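Local coordinates for glycoside Hydrolase (Bacteroides uniformis, PDB 5T99), which probably hydrolyses terminal beta-galactosidic linkages of agarose-derived oligosaccharides as a family 2 glycoside hydrolase, and holds the sugar mimic galacto-isofagomine in its ligand pocket, at residues G43-S48 against K115-G120; F49-W54 against R89-G94; V613-H618 against I627-Y632; G648-G653 against L677-P682. All coordinates share one frame; numbering follows the deposited sequence.

Interaction 1 (G43-S48 against K115-G120); sequences GAEAIS and KVWING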
loop_
_atom_site.group_PDB
_atom_site.type_symbol
_atom_site.label_atom_id
_atom_site.label_comp_id
_atom_site.label_asym_id
_atom_site.label_seq_id
_atom_site.Cartn_x
_atom_site.Cartn_y
_atom_site.Cartn_z
ATOM N N GLY A 43 -3.566 34.127 13.150
ATOM C CA GLY A 43 -4.994 34.092 13.510
ATOM C C GLY A 43 -5.961 33.373 12.578
ATOM O O GLY A 43 -7.163 33.625 12.639
ATOM N N ALA A 44 -5.454 32.458 11.750
ATOM C CA ALA A 44 -6.282 31.729 10.772
ATOM C C ALA A 44 -7.197 30.656 11.386
ATOM O O ALA A 44 -8.041 30.107 10.695
ATOM C CB ALA A 44 -5.406 31.114 9.691
ATOM N N GLU A 45 -7.023 30.346 12.667
ATOM C CA GLU A 45 -7.985 29.520 13.395
ATOM C C GLU A 45 -9.272 30.248 13.769
ATOM O O GLU A 45 -10.262 29.594 14.093
ATOM C CB GLU A 45 -7.354 28.899 14.655
ATOM C CG GLU A 45 -7.261 29.768 15.918
ATOM C CD GLU A 45 -6.168 30.824 15.892
ATOM O OE1 GLU A 45 -5.481 30.992 14.864
ATOM O OE2 GLU A 45 -5.994 31.504 16.917
ATOM N N ALA A 46 -9.259 31.582 13.744
ATOM C CA ALA A 46 -10.382 32.384 14.263
ATOM C C ALA A 46 -11.657 32.306 13.407
ATOM O O ALA A 46 -11.587 32.265 12.177
ATOM C CB ALA A 46 -9.954 33.840 14.443
ATOM N N ILE A 47 -12.803 32.297 14.091
ATOM C CA ILE A 47 -14.143 32.316 13.479
ATOM C C ILE A 47 -14.217 33.376 12.386
ATOM O O ILE A 47 -14.589 33.092 11.240
ATOM C CB ILE A 47 -15.251 32.647 14.532
ATOM C CG1 ILE A 47 -15.438 31.500 15.530
ATOM C CG2 ILE A 47 -16.606 32.947 13.871
ATOM C CD1 ILE A 47 -15.958 31.961 16.877
ATOM N N SER A 48 -13.844 34.594 12.772
ATOM C CA SER A 48 -13.959 35.779 11.924
ATOM C C SER A 48 -12.843 35.982 10.899
ATOM O O SER A 48 -12.941 36.895 10.094
ATOM C CB SER A 48 -14.082 37.032 12.800
ATOM O OG SER A 48 -15.254 36.954 13.593
ATOM N N LYS A 115 -2.630 20.614 14.511
ATOM C CA LYS A 115 -3.445 21.260 15.532
ATOM C C LYS A 115 -4.837 21.492 14.928
ATOM O O LYS A 115 -4.942 21.803 13.738
ATOM C CB LYS A 115 -2.823 22.585 15.951
ATOM C CG LYS A 115 -1.507 22.458 16.705
ATOM C CD LYS A 115 -1.146 23.784 17.361
ATOM C CE LYS A 115 0.142 23.711 18.162
ATOM N NZ LYS A 115 1.325 23.714 17.265
ATOM N N VAL A 116 -5.889 21.327 15.734
ATOM C CA VAL A 116 -7.268 21.492 15.253
ATOM C C VAL A 116 -8.083 22.387 16.183
ATOM O O VAL A 116 -8.011 22.247 17.408
ATOM C CB VAL A 116 -7.994 20.133 15.062
ATOM C CG1 VAL A 116 -9.392 20.333 14.481
ATOM C CG2 VAL A 116 -7.174 19.210 14.164
ATOM N N TRP A 117 -8.850 23.297 15.576
ATOM C CA TRP A 117 -9.727 24.235 16.289
ATOM C C TRP A 117 -11.158 24.141 15.759
ATOM O O TRP A 117 -11.364 23.954 14.564
ATOM C CB TRP A 117 -9.257 25.685 16.101
ATOM C CG TRP A 117 -7.912 26.017 16.682
ATOM C CD1 TRP A 117 -7.657 26.559 17.913
ATOM C CD2 TRP A 117 -6.641 25.855 16.046
ATOM N NE1 TRP A 117 -6.305 26.735 18.085
ATOM C CE2 TRP A 117 -5.658 26.319 16.948
ATOM C CE3 TRP A 117 -6.235 25.365 14.798
ATOM C CZ2 TRP A 117 -4.288 26.301 16.640
ATOM C CZ3 TRP A 117 -4.876 25.356 14.488
ATOM C CH2 TRP A 117 -3.920 25.816 15.405
ATOM N N ILE A 118 -12.133 24.297 16.650
ATOM C CA ILE A 118 -13.545 24.468 16.258
ATOM C C ILE A 118 -14.051 25.792 16.865
ATOM O O ILE A 118 -14.002 25.997 18.089
ATOM C CB ILE A 118 -14.445 23.247 16.627
ATOM C CG1 ILE A 118 -15.890 23.440 16.137
ATOM C CG2 ILE A 118 -14.465 22.975 18.118
ATOM C CD1 ILE A 118 -16.052 23.394 14.638
ATOM N N ASN A 119 -14.500 26.694 15.992
ATOM C CA ASN A 119 -14.940 28.034 16.396
ATOM C C ASN A 119 -13.927 28.757 17.310
ATOM O O ASN A 119 -14.306 29.382 18.311
ATOM C CB ASN A 119 -16.329 27.948 17.036
ATOM C CG ASN A 119 -17.370 27.414 16.075
ATOM O OD1 ASN A 119 -17.305 27.684 14.878
ATOM N ND2 ASN A 119 -18.337 26.651 16.592
ATOM N N GLY A 120 -12.645 28.641 16.955
ATOM C CA GLY A 120 -11.552 29.215 17.734
ATOM C C GLY A 120 -11.013 28.406 18.913
ATOM O O GLY A 120 -9.924 28.705 19.388
HETATM O O HOH W 1 -11.742 27.199 14.572
#
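E45 comes down on the indole of W117 from the third position of a type I beta turn, G43 to A46, closed by the bond from A46 N to G43 O (3.1 Å). Its CB stands over one face in a CH-pi contact, 3.6 Å from the centroid of the five-membered ring of W117. CG of E45 lies between its backbone N and carbonyl carbon (chi1 82°), which keeps it above CD1 and NE1 of W117; a bend at chi2 then leads the carboxylate away from the strand. The same indole meets the ring of W87 in strand 86-93. Both segments belong to the sugar-binding domain of family 2 glycoside hydrolases, a beta-sandwich in which the loop after strand 34-38 is laid against strand 114-118 and its tight turn into strand 121-126. Water 1 joins the two backbones, donating to E45 O at 2.9 Å and accepting from G120 N at 2.9 Å. I47 rests on that turn: its CG1 packs 3.6 Å from N119 CA, and CD1 reaches N119 O at 3.4 Å. The backbone angles of N119 and G120, both with positive phi, fit a type I' turn, and any side chain on G120 would collide with the carbonyl oxygen of N119. N119 OD1 accepts from V148 N, and ND2 donates to Y140 O and N147 OD1.

Interaction 2 (F49-W54 against R89-G94); sequences FDDDSW and RKTFIG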
loop_
_atom_site.group_PDB
_atom_site.type_symbol
_atom_site.label_atom_id
_atom_site.label_comp_id
_atom_site.label_asym_id
_atom_site.label_seq_id
_atom_site.Cartn_x
_atom_site.Cartn_y
_atom_site.Cartn_z
ATOM N N PHE A 49 -11.799 35.152 10.903
ATOM C CA PHE A 49 -10.743 35.257 9.889
ATOM C C PHE A 49 -11.342 35.205 8.472
ATOM O O PHE A 49 -12.331 34.507 8.241
ATOM C CB PHE A 49 -9.694 34.148 10.075
ATOM C CG PHE A 49 -8.581 34.187 9.060
ATOM C CD1 PHE A 49 -7.440 34.962 9.279
ATOM C CD2 PHE A 49 -8.675 33.457 7.879
ATOM C CE1 PHE A 49 -6.420 34.999 8.340
ATOM C CE2 PHE A 49 -7.658 33.496 6.931
ATOM C CZ PHE A 49 -6.532 34.267 7.159
ATOM N N ASP A 50 -10.742 35.948 7.539
ATOM C CA ASP A 50 -11.233 36.054 6.163
ATOM C C ASP A 50 -10.402 35.143 5.256
ATOM O O ASP A 50 -9.277 35.476 4.886
ATOM C CB ASP A 50 -11.169 37.520 5.700
ATOM C CG ASP A 50 -11.660 37.731 4.262
ATOM O OD1 ASP A 50 -12.342 36.859 3.678
ATOM O OD2 ASP A 50 -11.357 38.805 3.710
ATOM N N ASP A 51 -10.983 33.998 4.894
ATOM C CA ASP A 51 -10.328 33.008 4.021
ATOM C C ASP A 51 -10.896 33.001 2.599
ATOM O O ASP A 51 -10.815 31.985 1.901
ATOM C CB ASP A 51 -10.407 31.597 4.650
ATOM C CG ASP A 51 -11.847 31.102 4.880
ATOM O OD1 ASP A 51 -12.837 31.743 4.462
ATOM O OD2 ASP A 51 -11.978 30.049 5.524
ATOM N N ASP A 52 -11.450 34.135 2.161
ATOM C CA ASP A 52 -12.106 34.221 0.846
ATOM C C ASP A 52 -11.118 34.130 -0.334
ATOM O O ASP A 52 -11.493 33.701 -1.424
ATOM C CB ASP A 52 -12.949 35.499 0.753
ATOM C CG ASP A 52 -13.976 35.445 -0.368
ATOM O OD1 ASP A 52 -13.845 36.237 -1.330
ATOM O OD2 ASP A 52 -14.903 34.604 -0.292
ATOM N N SER A 53 -9.866 34.525 -0.121
ATOM C CA SER A 53 -8.823 34.397 -1.153
ATOM C C SER A 53 -8.237 32.981 -1.250
ATOM O O SER A 53 -7.600 32.652 -2.249
ATOM C CB SER A 53 -7.684 35.387 -0.881
ATOM O OG SER A 53 -7.077 35.122 0.381
ATOM N N TRP A 54 -8.434 32.168 -0.204
ATOM C CA TRP A 54 -7.842 30.825 -0.109
ATOM C C TRP A 54 -8.384 29.900 -1.199
ATOM O O TRP A 54 -9.565 29.951 -1.549
ATOM C CB TRP A 54 -8.116 30.192 1.270
ATOM C CG TRP A 54 -7.370 30.798 2.435
ATOM C CD1 TRP A 54 -6.842 32.052 2.517
ATOM C CD2 TRP A 54 -7.105 30.172 3.698
ATOM N NE1 TRP A 54 -6.246 32.237 3.740
ATOM C CE2 TRP A 54 -6.388 31.099 4.482
ATOM C CE3 TRP A 54 -7.388 28.905 4.235
ATOM C CZ2 TRP A 54 -5.955 30.810 5.784
ATOM C CZ3 TRP A 54 -6.960 28.614 5.535
ATOM C CH2 TRP A 54 -6.251 29.564 6.292
ATOM N N ARG A 89 -9.339 25.213 6.357
ATOM C CA ARG A 89 -10.525 25.725 7.035
ATOM C C ARG A 89 -11.751 25.245 6.299
ATOM O O ARG A 89 -11.756 25.218 5.078
ATOM C CB ARG A 89 -10.536 27.255 7.033
ATOM C CG ARG A 89 -9.574 27.919 8.007
ATOM C CD ARG A 89 -9.565 29.433 7.783
ATOM N NE ARG A 89 -10.878 30.053 8.026
ATOM C CZ ARG A 89 -11.324 30.518 9.195
ATOM N NH1 ARG A 89 -10.601 30.442 10.307
ATOM N NH2 ARG A 89 -12.531 31.063 9.259
ATOM N N LYS A 90 -12.780 24.865 7.045
ATOM C CA LYS A 90 -14.081 24.538 6.475
ATOM C C LYS A 90 -15.148 25.244 7.292
ATOM O O LYS A 90 -15.126 25.188 8.515
ATOM C CB LYS A 90 -14.323 23.030 6.478
ATOM C CG LYS A 90 -15.693 22.627 5.946
ATOM C CD LYS A 90 -15.790 21.140 5.641
ATOM C CE LYS A 90 -17.198 20.757 5.191
ATOM N NZ LYS A 90 -17.337 19.322 4.812
ATOM N N THR A 91 -16.075 25.900 6.596
ATOM C CA THR A 91 -17.126 26.702 7.218
ATOM C C THR A 91 -18.455 26.027 6.892
ATOM O O THR A 91 -18.711 25.720 5.726
ATOM C CB THR A 91 -17.091 28.163 6.695
ATOM O OG1 THR A 91 -15.794 28.723 6.935
ATOM C CG2 THR A 91 -18.133 29.043 7.373
ATOM N N PHE A 92 -19.285 25.789 7.907
ATOM C CA PHE A 92 -20.506 24.996 7.733
ATOM C C PHE A 92 -21.599 25.390 8.722
ATOM O O PHE A 92 -21.311 25.741 9.868
ATOM C CB PHE A 92 -20.199 23.483 7.850
ATOM C CG PHE A 92 -19.627 23.062 9.187
ATOM C CD1 PHE A 92 -20.445 22.520 10.174
ATOM C CD2 PHE A 92 -18.270 23.222 9.466
ATOM C CE1 PHE A 92 -19.922 22.145 11.406
ATOM C CE2 PHE A 92 -17.742 22.844 10.694
ATOM C CZ PHE A 92 -18.567 22.299 11.664
ATOM N N ILE A 93 -22.852 25.319 8.262
ATOM C CA ILE A 93 -24.020 25.543 9.117
ATOM C C ILE A 93 -24.206 24.324 10.022
ATOM O O ILE A 93 -24.121 23.183 9.566
ATOM C CB ILE A 93 -25.328 25.741 8.301
ATOM C CG1 ILE A 93 -25.248 26.964 7.375
ATOM C CG2 ILE A 93 -26.546 25.865 9.227
ATOM C CD1 ILE A 93 -25.293 28.299 8.089
ATOM N N GLY A 94 -24.467 24.572 11.299
ATOM C CA GLY A 94 -24.931 23.526 12.194
ATOM C C GLY A 94 -26.311 23.045 11.791
ATOM O O GLY A 94 -27.322 23.683 12.089
#
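The guanidinium of R89 carries CB of F49 over one face, toward the rim, with R89 NH1 3.8 Å from F49 CB, while D51 OD2 sits at its edge and almost exactly in its plane. The indole of W54 has D51 CB 3.7 Å above one face and S53 OG at its rim in plane; W54 NE1 in turn lies at the edge of the F49 ring. Between these groups runs the aliphatic part of R89, whose CD touches W54 CZ3 at 3.5 Å, the W54 ring standing close to perpendicular to the guanidinium. The charged link is a salt bridge, R89 NE to D51 OD2 at 2.7 Å, fairly straight at 156°. It meets OD2 from well above the carboxylate plane, 51° out of it. A bend at chi3 (62°) turns the R89 head toward F49 after the chain has passed W54. All this belongs to the sugar-binding domain of family 2 enzymes: R89 projects from strand 86-93, inside a six-stranded antiparallel sheet, into the loop that joins strands 34-38 and 55-57. The loop is shaped by an Asx turn, with D52 N donating to D50 OD1 at 3.2 Å, and by the backbone bond from W54 N to D51 O at 3.2 Å. R89 is buried, and its charge is probably balanced largely by D51, while NH1 donates to the carbonyls of A44 and A46 farther back in the same loop.

Interaction 3 (V613-H618 against I627-Y632); sequences VHILPH and IPVYVY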
loop_
_atom_site.group_PDB
_atom_site.type_symbol
_atom_site.label_atom_id
_atom_site.label_comp_id
_atom_site.label_asym_id
_atom_site.label_seq_id
_atom_site.Cartn_x
_atom_site.Cartn_y
_atom_site.Cartn_z
ATOM N N VAL A 613 7.266 -16.487 -20.174
ATOM C CA VAL A 613 8.618 -16.333 -20.631
ATOM C C VAL A 613 8.785 -14.845 -20.893
ATOM O O VAL A 613 7.836 -14.162 -21.310
ATOM C CB VAL A 613 8.897 -17.215 -21.875
ATOM C CG1 VAL A 613 8.126 -16.719 -23.093
ATOM C CG2 VAL A 613 10.386 -17.282 -22.173
ATOM N N HIS A 614 9.966 -14.336 -20.581
ATOM C CA HIS A 614 10.274 -12.927 -20.792
ATOM C C HIS A 614 11.737 -12.814 -21.182
ATOM O O HIS A 614 12.579 -13.565 -20.676
ATOM C CB HIS A 614 9.968 -12.117 -19.529
ATOM C CG HIS A 614 10.470 -10.708 -19.563
ATOM N ND1 HIS A 614 9.719 -9.663 -20.053
ATOM C CD2 HIS A 614 11.635 -10.167 -19.134
ATOM C CE1 HIS A 614 10.403 -8.538 -19.937
ATOM N NE2 HIS A 614 11.568 -8.817 -19.379
ATOM N N ILE A 615 12.017 -11.870 -22.074
ATOM C CA ILE A 615 13.325 -11.732 -22.689
ATOM C C ILE A 615 13.817 -10.299 -22.477
ATOM O O ILE A 615 13.019 -9.346 -22.422
ATOM C CB ILE A 615 13.297 -12.145 -24.186
ATOM C CG1 ILE A 615 14.693 -12.056 -24.799
ATOM C CG2 ILE A 615 12.321 -11.294 -24.987
ATOM C CD1 ILE A 615 14.823 -12.787 -26.119
ATOM N N LEU A 616 15.129 -10.181 -22.297
ATOM C CA LEU A 616 15.801 -8.895 -22.212
ATOM C C LEU A 616 17.237 -9.051 -22.747
ATOM O O LEU A 616 17.788 -10.157 -22.679
ATOM C CB LEU A 616 15.737 -8.314 -20.778
ATOM C CG LEU A 616 16.199 -8.943 -19.445
ATOM C CD1 LEU A 616 15.697 -10.357 -19.227
ATOM C CD2 LEU A 616 17.701 -8.857 -19.242
ATOM N N PRO A 617 17.845 -7.994 -23.296
ATOM C CA PRO A 617 17.320 -6.621 -23.354
ATOM C C PRO A 617 16.430 -6.388 -24.572
ATOM O O PRO A 617 15.901 -7.346 -25.117
ATOM C CB PRO A 617 18.603 -5.779 -23.425
ATOM C CG PRO A 617 19.560 -6.648 -24.136
ATOM C CD PRO A 617 19.269 -8.044 -23.665
ATOM N N HIS A 618 16.232 -5.125 -24.953
ATOM C CA HIS A 618 15.739 -4.766 -26.294
ATOM C C HIS A 618 16.720 -5.211 -27.399
ATOM O O HIS A 618 17.835 -5.673 -27.113
ATOM C CB HIS A 618 15.438 -3.246 -26.406
ATOM C CG HIS A 618 16.639 -2.342 -26.249
ATOM N ND1 HIS A 618 16.675 -1.319 -25.324
ATOM C CD2 HIS A 618 17.830 -2.292 -26.900
ATOM C CE1 HIS A 618 17.829 -0.681 -25.409
ATOM N NE2 HIS A 618 18.551 -1.253 -26.356
ATOM N N ILE A 627 25.684 -9.064 -27.261
ATOM C CA ILE A 627 24.577 -8.743 -26.369
ATOM C C ILE A 627 24.334 -9.936 -25.442
ATOM O O ILE A 627 24.030 -11.038 -25.927
ATOM C CB ILE A 627 23.289 -8.438 -27.165
ATOM C CG1 ILE A 627 23.554 -7.406 -28.286
ATOM C CG2 ILE A 627 22.173 -7.961 -26.236
ATOM C CD1 ILE A 627 24.124 -6.081 -27.827
ATOM N N PRO A 628 24.505 -9.746 -24.112
ATOM C CA PRO A 628 24.070 -10.808 -23.199
ATOM C C PRO A 628 22.545 -10.833 -23.177
ATOM O O PRO A 628 21.925 -9.795 -22.934
ATOM C CB PRO A 628 24.646 -10.385 -21.833
ATOM C CG PRO A 628 25.532 -9.218 -22.093
ATOM C CD PRO A 628 25.094 -8.605 -23.383
ATOM N N VAL A 629 21.954 -11.983 -23.480
ATOM C CA VAL A 629 20.497 -12.096 -23.552
ATOM C C VAL A 629 20.047 -13.024 -22.443
ATOM O O VAL A 629 20.487 -14.169 -22.366
ATOM C CB VAL A 629 20.013 -12.589 -24.941
ATOM C CG1 VAL A 629 18.541 -12.999 -24.917
ATOM C CG2 VAL A 629 20.224 -11.494 -25.977
ATOM N N TYR A 630 19.173 -12.502 -21.585
ATOM C CA TYR A 630 18.642 -13.209 -20.426
ATOM C C TYR A 630 17.173 -13.543 -20.678
ATOM O O TYR A 630 16.432 -12.744 -21.270
ATOM C CB TYR A 630 18.798 -12.333 -19.183
ATOM C CG TYR A 630 20.208 -12.234 -18.594
ATOM C CD1 TYR A 630 20.434 -11.480 -17.442
ATOM C CD2 TYR A 630 21.308 -12.909 -19.153
ATOM C CE1 TYR A 630 21.703 -11.374 -16.879
ATOM C CE2 TYR A 630 22.568 -12.822 -18.584
ATOM C CZ TYR A 630 22.762 -12.050 -17.451
ATOM O OH TYR A 630 24.012 -11.952 -16.900
ATOM N N VAL A 631 16.772 -14.745 -20.279
ATOM C CA VAL A 631 15.375 -15.157 -20.353
ATOM C C VAL A 631 14.940 -15.640 -18.980
ATOM O O VAL A 631 15.635 -16.448 -18.353
ATOM C CB VAL A 631 15.145 -16.260 -21.411
ATOM C CG1 VAL A 631 13.756 -16.893 -21.273
ATOM C CG2 VAL A 631 15.331 -15.691 -22.812
ATOM N N TYR A 632 13.790 -15.127 -18.531
ATOM C CA TYR A 632 13.152 -15.566 -17.288
ATOM C C TYR A 632 11.881 -16.347 -17.628
ATOM O O TYR A 632 11.009 -15.844 -18.329
ATOM C CB TYR A 632 12.833 -14.361 -16.385
ATOM C CG TYR A 632 13.999 -13.406 -16.127
ATOM C CD1 TYR A 632 15.312 -13.870 -16.005
ATOM C CD2 TYR A 632 13.779 -12.033 -15.976
ATOM C CE1 TYR A 632 16.362 -12.999 -15.770
ATOM C CE2 TYR A 632 14.829 -11.154 -15.734
ATOM C CZ TYR A 632 16.116 -11.646 -15.633
ATOM O OH TYR A 632 17.158 -10.787 -15.395
#
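L616 and Y630 face each other as a hydrogen-bonded antiparallel pair, with L616 N to Y630 O at 3.1 Å and Y630 N to L616 O at 2.9 Å. H614 and Y632 form a second such pair, each N donating to the other's O at 2.9 Å; I615 and V631 lie between them as a non-hydrogen-bonded pair. On the face of H614, L616, Y630 and Y632, the leucine forks over its neighbours. A chi1 of 56° swings its isobutyl group across to the partner strand, where L616 CD2 packs on Y630 CB at 3.6 Å, while L616 CD1 stands over the Y632 ring, 4.0 Å from its centroid, in a CH-pi contact. An alanine in place of L616 would strip both methyls away and would probably leave one face of the Y632 ring without its cover and Y630 CB without its neighbour. On the other face V613 CG2 meets V631 CG1 at 3.5 Å and I615 CD1 meets V629 CG1 at 3.9 Å. V613 and I615 pack on strands 687-693 and 699-706, V631 on V690, and V629 on V681 of the neighbouring strand 677-682, consistent with the inward face of a two-sheet beta-sandwich. Past the strand, P617, joined by a cis peptide, sets its CG against I627 CG2. Farther out, H614 stacks on the ring of Y601 and donates to D598 from NE2. The four backbone bonds fix the hairpin's register, and the apolar contacts, with no side-chain hydrogen bond between the two segments, add cohesion on both faces.

Interaction 4 (G648-G653 against L677-P682); sequences GKRVKG and LSWDVP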
loop_
_atom_site.group_PDB
_atom_site.type_symbol
_atom_site.label_atom_id
_atom_site.label_comp_id
_atom_site.label_asym_id
_atom_site.label_seq_id
_atom_site.Cartn_x
_atom_site.Cartn_y
_atom_site.Cartn_z
ATOM N N GLY A 648 20.309 -22.295 -29.610
ATOM C CA GLY A 648 20.470 -23.322 -28.579
ATOM C C GLY A 648 19.381 -23.335 -27.515
ATOM O O GLY A 648 18.798 -22.307 -27.176
ATOM N N LYS A 649 19.099 -24.533 -27.020
ATOM C CA LYS A 649 18.236 -24.745 -25.865
ATOM C C LYS A 649 19.018 -24.391 -24.606
ATOM O O LYS A 649 20.243 -24.510 -24.578
ATOM C CB LYS A 649 17.800 -26.218 -25.782
ATOM C CG LYS A 649 16.606 -26.598 -26.660
ATOM C CD LYS A 649 16.530 -28.089 -27.020
ATOM C CE LYS A 649 17.037 -29.030 -25.922
ATOM N NZ LYS A 649 16.679 -30.451 -26.189
ATOM N N ARG A 650 18.302 -23.956 -23.573
ATOM C CA ARG A 650 18.859 -23.867 -22.224
ATOM C C ARG A 650 17.845 -24.324 -21.171
ATOM O O ARG A 650 16.739 -23.783 -21.073
ATOM C CB ARG A 650 19.385 -22.460 -21.949
ATOM C CG ARG A 650 20.887 -22.336 -22.197
ATOM C CD ARG A 650 21.210 -21.076 -22.947
ATOM N NE ARG A 650 22.586 -21.012 -23.457
ATOM C CZ ARG A 650 23.036 -21.647 -24.542
ATOM N NH1 ARG A 650 24.290 -21.473 -24.925
ATOM N NH2 ARG A 650 22.258 -22.466 -25.245
ATOM N N VAL A 651 18.237 -25.343 -20.407
ATOM C CA VAL A 651 17.362 -25.972 -19.420
ATOM C C VAL A 651 17.541 -25.252 -18.081
ATOM O O VAL A 651 18.670 -25.064 -17.622
ATOM C CB VAL A 651 17.685 -27.472 -19.288
ATOM C CG1 VAL A 651 16.794 -28.142 -18.241
ATOM C CG2 VAL A 651 17.553 -28.161 -20.643
ATOM N N LYS A 652 16.432 -24.844 -17.467
ATOM C CA LYS A 652 16.485 -24.168 -16.166
ATOM C C LYS A 652 16.924 -25.152 -15.084
ATOM O O LYS A 652 16.432 -26.277 -15.041
ATOM C CB LYS A 652 15.134 -23.563 -15.805
ATOM C CG LYS A 652 15.233 -22.511 -14.725
ATOM C CD LYS A 652 13.915 -21.795 -14.543
ATOM C CE LYS A 652 13.973 -20.807 -13.400
ATOM N NZ LYS A 652 12.610 -20.295 -13.125
ATOM N N GLY A 653 17.863 -24.728 -14.236
ATOM C CA GLY A 653 18.457 -25.611 -13.214
ATOM C C GLY A 653 19.667 -26.402 -13.679
ATOM O O GLY A 653 20.212 -27.191 -12.920
ATOM N N LEU A 677 18.171 -17.852 -17.622
ATOM C CA LEU A 677 18.720 -18.559 -18.779
ATOM C C LEU A 677 19.412 -17.515 -19.628
ATOM O O LEU A 677 18.899 -16.410 -19.763
ATOM C CB LEU A 677 17.615 -19.230 -19.597
ATOM C CG LEU A 677 16.740 -20.280 -18.920
ATOM C CD1 LEU A 677 15.689 -20.773 -19.894
ATOM C CD2 LEU A 677 17.563 -21.444 -18.404
ATOM N N SER A 678 20.570 -17.846 -20.195
ATOM C CA SER A 678 21.383 -16.826 -20.868
ATOM C C SER A 678 22.068 -17.289 -22.155
ATOM O O SER A 678 22.495 -18.437 -22.285
ATOM C CB SER A 678 22.436 -16.264 -19.903
ATOM O OG SER A 678 23.150 -17.316 -19.289
ATOM N N TRP A 679 22.171 -16.348 -23.086
ATOM C CA TRP A 679 22.868 -16.526 -24.352
ATOM C C TRP A 679 23.784 -15.328 -24.554
ATOM O O TRP A 679 23.463 -14.222 -24.102
ATOM C CB TRP A 679 21.860 -16.571 -25.509
ATOM C CG TRP A 679 21.012 -17.810 -25.589
ATOM C CD1 TRP A 679 21.196 -18.873 -26.424
ATOM C CD2 TRP A 679 19.825 -18.094 -24.837
ATOM N NE1 TRP A 679 20.208 -19.807 -26.227
ATOM C CE2 TRP A 679 19.351 -19.353 -25.263
ATOM C CE3 TRP A 679 19.120 -17.407 -23.840
ATOM C CZ2 TRP A 679 18.203 -19.945 -24.724
ATOM C CZ3 TRP A 679 17.982 -17.991 -23.306
ATOM C CH2 TRP A 679 17.530 -19.249 -23.749
ATOM N N ASP A 680 24.911 -15.551 -25.230
ATOM C CA ASP A 680 25.749 -14.465 -25.746
ATOM C C ASP A 680 25.543 -14.394 -27.253
ATOM O O ASP A 680 25.964 -15.292 -27.986
ATOM C CB ASP A 680 27.227 -14.693 -25.408
ATOM C CG ASP A 680 27.621 -14.093 -24.070
ATOM O OD1 ASP A 680 27.493 -12.856 -23.894
ATOM O OD2 ASP A 680 28.072 -14.860 -23.194
ATOM N N VAL A 681 24.896 -13.321 -27.702
ATOM C CA VAL A 681 24.426 -13.203 -29.076
ATOM C C VAL A 681 25.152 -12.057 -29.769
ATOM O O VAL A 681 25.083 -10.925 -29.296
ATOM C CB VAL A 681 22.904 -12.932 -29.113
ATOM C CG1 VAL A 681 22.380 -12.970 -30.546
ATOM C CG2 VAL A 681 22.167 -13.941 -28.237
ATOM N N PRO A 682 25.869 -12.342 -30.879
ATOM C CA PRO A 682 26.349 -11.239 -31.721
ATOM C C PRO A 682 25.178 -10.559 -32.426
ATOM O O PRO A 682 24.338 -11.235 -33.033
ATOM C CB PRO A 682 27.285 -11.934 -32.717
ATOM C CG PRO A 682 27.719 -13.180 -32.018
ATOM C CD PRO A 682 26.497 -13.621 -31.262
HETATM O O HOH W 2 25.679 -18.517 -25.315
#
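R650 and W679 lie flat against each other and run in opposite directions. The guanidinium is stacked on the indole with centres 4.1 Å apart and planes at 25°, an off-centre cation-pi pair, while CD of R650 touches the ring face, 3.4 Å from W679 CE2. In the ring plane, W679 NE1 donates to G648 O at 3.0 Å (144°), arriving 42° above the carbonyl plane. The head of R650 is further held by weak bonds, from NE to S678 O (2.8 Å) and from NH2 to K649 O, and water 2 links its NH1, weakly, to D680 N. The two strands are edges of different sheets in the DUF4982 region: 645-651 of a four-stranded sheet, 677-682 of a three-stranded one. Their segment axes pass 7.5 Å apart and W679, packed on L640, L647 and V631, fills the join. A leucine in place of W679 would remove the indole and would probably leave the guanidinium without its stacking partner and G648 O without this donor. Beside the stack, L677 sets its two methyls on the backbone of 650-652, CD1 reaching R650 O at 3.4 Å and CD2 meeting K652 CA at 3.7 Å.

From the N terminus, one loop after strand 34-38 supplies the first segments of both interaction 1 and interaction 2. Interaction 2 closes on strand 86-93 and is nested within the larger loop that interaction 1 closes on strand 114-118. They touch through R89, and both lay this loop on the same six-stranded sheet of the sugar-binding domain. Interactions 3 and 4 follow in series, their centres about 60 Å and 69 Å from that of interaction 1. Interaction 3 closes the short hairpin 613-632; interaction 4 then links strand 645-651, edge of a four-stranded sheet, to strand 677-682 of the three-stranded sheet holding the hairpin, where it pairs with 626-633 through V629 and V631.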